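Local coordinates for Gp26 (PDB 4JZ5), which is a phage endolysin whose catalytic domain, a family 25 glycosyl hydrolase, probably cleaves the sugar backbone of Listeria peptidoglycan during release of new phage, at residues Y174-K180 / Y194-G198. Residues are numbered along the deposited sequence; the frame is centred on the assembly and turned at random.
Sequences YGVDNGK and YTSKG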
ATOM      1  N   TYR A 174       7.079   8.159 -11.265  1.00  6.65           N
ATOM      2  CA  TYR A 174       8.466   8.226 -10.803  1.00  7.03           C
ATOM      3  C   TYR A 174       9.345   9.230 -11.535  1.00  7.54           C
ATOM      4  O   TYR A 174      10.391   9.600 -11.007  1.00  7.42           O
ATOM      5  CB  TYR A 174       9.144   6.867 -10.932  1.00  7.40           C
ATOM      6  CG  TYR A 174       8.504   5.722 -10.191  1.00  6.65           C
ATOM      7  CD1 TYR A 174       7.650   5.926  -9.111  1.00  6.08           C
ATOM      8  CD2 TYR A 174       8.765   4.415 -10.570  1.00  7.42           C
ATOM      9  CE1 TYR A 174       7.088   4.857  -8.443  1.00  5.98           C
ATOM     10  CE2 TYR A 174       8.212   3.353  -9.899  1.00  8.09           C
ATOM     11  CZ  TYR A 174       7.366   3.576  -8.847  1.00  5.99           C
ATOM     12  OH  TYR A 174       6.834   2.473  -8.209  1.00  7.25           O
ATOM     13  N   GLY A 175       8.973   9.652 -12.736  1.00  7.97           N
ATOM     14  CA  GLY A 175       9.857  10.525 -13.489  1.00  9.67           C
ATOM     15  C   GLY A 175      11.215   9.882 -13.714  1.00  9.57           C
ATOM     16  O   GLY A 175      11.290   8.738 -14.158  1.00 10.20           O
ATOM     17  N   VAL A 176      12.287  10.603 -13.392  1.00  8.97           N
ATOM     18  CA  VAL A 176      13.641  10.069 -13.547  1.00  9.45           C
ATOM     19  C   VAL A 176      13.941   8.920 -12.588  1.00  9.88           C
ATOM     20  O   VAL A 176      14.928   8.211 -12.772  1.00 10.46           O
ATOM     21  CB  VAL A 176      14.735  11.139 -13.354  1.00 10.82           C
ATOM     22  CG1 VAL A 176      14.693  12.149 -14.488  1.00 10.77           C
ATOM     23  CG2 VAL A 176      14.630  11.814 -12.000  1.00 11.99           C
ATOM     24  N   ASP A 177      13.093   8.752 -11.574  1.00  8.51           N
ATOM     25  CA  ASP A 177      13.211   7.670 -10.599  1.00  7.84           C
ATOM     26  C   ASP A 177      14.591   7.664  -9.954  1.00  8.27           C
ATOM     27  O   ASP A 177      15.326   6.673 -10.028  1.00  9.40           O
ATOM     28  CB  ASP A 177      12.894   6.311 -11.221  1.00  7.58           C
ATOM     29  CG  ASP A 177      12.414   5.295 -10.188  1.00  7.96           C
ATOM     30  OD1 ASP A 177      12.201   5.673  -9.019  1.00  7.55           O
ATOM     31  OD2 ASP A 177      12.256   4.114 -10.556  1.00  9.13           O
ATOM     32  N   ASN A 178      14.925   8.769  -9.301  1.00  8.87           N
ATOM     33  CA  ASN A 178      16.271   8.952  -8.765  1.00  9.29           C
ATOM     34  C   ASN A 178      16.290   9.113  -7.260  1.00  9.88           C
ATOM     35  O   ASN A 178      17.254   9.647  -6.708  1.00 11.54           O
ATOM     36  CB  ASN A 178      16.953  10.160  -9.416  1.00  9.59           C
ATOM     37  CG  ASN A 178      16.376  11.469  -8.956  1.00 10.44           C
ATOM     38  OD1 ASN A 178      15.293  11.515  -8.387  1.00 10.88           O
ATOM     39  ND2 ASN A 178      17.092  12.556  -9.222  1.00 13.90           N
ATOM     40  N   GLY A 179      15.241   8.650  -6.589  1.00  7.71           N
ATOM     41  CA  GLY A 179      15.215   8.673  -5.142  1.00  8.68           C
ATOM     42  C   GLY A 179      14.620   9.928  -4.540  1.00  8.73           C
ATOM     43  O   GLY A 179      14.448  10.002  -3.320  1.00 10.29           O
ATOM     44  N   LYS A 180      14.294  10.905  -5.381  1.00  9.07           N
ATOM     45  CA  LYS A 180      13.729  12.171  -4.928  1.00  9.39           C
ATOM     46  C   LYS A 180      12.497  12.466  -5.765  1.00  9.29           C
ATOM     47  O   LYS A 180      12.354  11.940  -6.866  1.00  9.60           O
ATOM     48  CB  LYS A 180      14.739  13.306  -5.087  1.00 11.56           C
ATOM     49  CG  LYS A 180      15.983  13.123  -4.244  1.00 13.82           C
ATOM     50  CD  LYS A 180      15.705  13.324  -2.772  1.00 22.22           C
ATOM     51  CE  LYS A 180      16.972  13.156  -1.946  1.00 31.34           C
ATOM     52  NZ  LYS A 180      16.756  13.462  -0.501  1.00 33.15           N
ATOM     53  N   TYR A 194       6.624   8.432  -5.470  1.00  4.99           N
ATOM     54  CA  TYR A 194       7.406   9.266  -6.368  1.00  5.19           C
ATOM     55  C   TYR A 194       8.716   8.643  -6.839  1.00  5.13           C
ATOM     56  O   TYR A 194       9.349   9.151  -7.762  1.00  6.06           O
ATOM     57  CB  TYR A 194       7.651  10.644  -5.759  1.00  6.07           C
ATOM     58  CG  TYR A 194       8.419  10.682  -4.457  1.00  6.02           C
ATOM     59  CD1 TYR A 194       9.800  10.586  -4.443  1.00  6.44           C
ATOM     60  CD2 TYR A 194       7.764  10.864  -3.244  1.00  6.00           C
ATOM     61  CE1 TYR A 194      10.497  10.648  -3.270  1.00  6.21           C
ATOM     62  CE2 TYR A 194       8.465  10.939  -2.062  1.00  7.37           C
ATOM     63  CZ  TYR A 194       9.831  10.843  -2.078  1.00  6.60           C
ATOM     64  OH  TYR A 194      10.513  10.926  -0.884  1.00  7.72           O
ATOM     65  N   THR A 195       9.129   7.542  -6.222  1.00  5.34           N
ATOM     66  CA  THR A 195      10.312   6.824  -6.663  1.00  5.40           C
ATOM     67  C   THR A 195      10.266   5.393  -6.161  1.00  5.83           C
ATOM     68  O   THR A 195       9.625   5.113  -5.136  1.00  5.92           O
ATOM     69  CB  THR A 195      11.614   7.517  -6.159  1.00  6.43           C
ATOM     70  OG1 THR A 195      12.767   6.920  -6.757  1.00  6.08           O
ATOM     71  CG2 THR A 195      11.749   7.442  -4.651  1.00  7.09           C
ATOM     72  N   SER A 196      10.949   4.511  -6.886  1.00  6.55           N
ATOM     73  CA  SER A 196      11.196   3.146  -6.444  1.00  6.19           C
ATOM     74  C   SER A 196      12.650   2.976  -6.004  1.00  6.99           C
ATOM     75  O   SER A 196      13.055   1.867  -5.637  1.00  8.06           O
ATOM     76  CB  SER A 196      10.886   2.153  -7.561  1.00  7.41           C
ATOM     77  OG  SER A 196      11.828   2.232  -8.631  1.00  9.37           O
ATOM     78  N   LYS A 197      13.423   4.061  -6.019  1.00  6.26           N
ATOM     79  CA  LYS A 197      14.865   3.981  -5.789  1.00  6.62           C
ATOM     80  C   LYS A 197      15.290   4.882  -4.644  1.00  6.15           C
ATOM     81  O   LYS A 197      16.380   5.457  -4.656  1.00  7.14           O
ATOM     82  CB  LYS A 197      15.630   4.352  -7.064  1.00  8.61           C
ATOM     83  CG  LYS A 197      15.290   3.488  -8.251  1.00 10.83           C
ATOM     84  CD  LYS A 197      15.570   2.024  -8.025  1.00 17.39           C
ATOM     85  CE  LYS A 197      15.308   1.234  -9.308  1.00 23.94           C
ATOM     86  NZ  LYS A 197      15.511  -0.229  -9.143  1.00 31.77           N
ATOM     87  N   GLY A 198      14.431   4.982  -3.637  1.00  5.86           N
ATOM     88  CA  GLY A 198      14.777   5.730  -2.452  1.00  6.51           C
ATOM     89  C   GLY A 198      15.996   5.185  -1.745  1.00  6.40           C
ATOM     90  O   GLY A 198      16.304   3.987  -1.819  1.00  6.67           O
TER
HETATM   91  O   HOH W   1      13.151  11.635  -1.294  1.00 14.00           O
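The Y174 ring lies with one face against the T195–S196 peptide link: S196 N sits 4.0 Å above the ring plane, over its centre, and T195 C lies nearer the rim. Farther along the ring, CE2 touches S196 CB, and the phenol OH is fixed by a hydrogen bond to Q193. Beside the ring, on the same face as that peptide, the D177 carboxylate grips the corner at S196 with three bonds. Its OD1 accepts two of them, from S196 N on the syn lone pair (2.7 Å, nearly straight at 162°) and from T195 OG1, which arrives almost head-on at 2.6 Å; its OD2 takes S196 OG, again through the syn lone pair. With CG anti to the backbone N (chi1 -155°), the D177 side chain reaches over to the corner from a type II' turn, Y174 to D177, that D177 N closes onto Y174 O.

This loop follows strand 169-172, which runs parallel to strand 191-195 in the curled sheet of the family 25 barrel; at S196 the chain turns a corner into strand 197-200, so the carboxylate fastens the loop to the bend between strands 191-195 and 197-200. T195 OG1 takes part in three hydrogen bonds: it donates to D177 and accepts from G179 N at 3.0 Å and from K197 N, the last making an ST turn. The T195 methyl, CG2, packs on G179 CA at 3.7 Å. The CA of G179 passes close to K197 O, and its positive phi of 91° is one glycine adopts readily. At the far end the Y194 ring puts CD1 3.5 Å from K180 C, while its hydroxyl and G179 O share a water, 2.8 Å from Y194 OH.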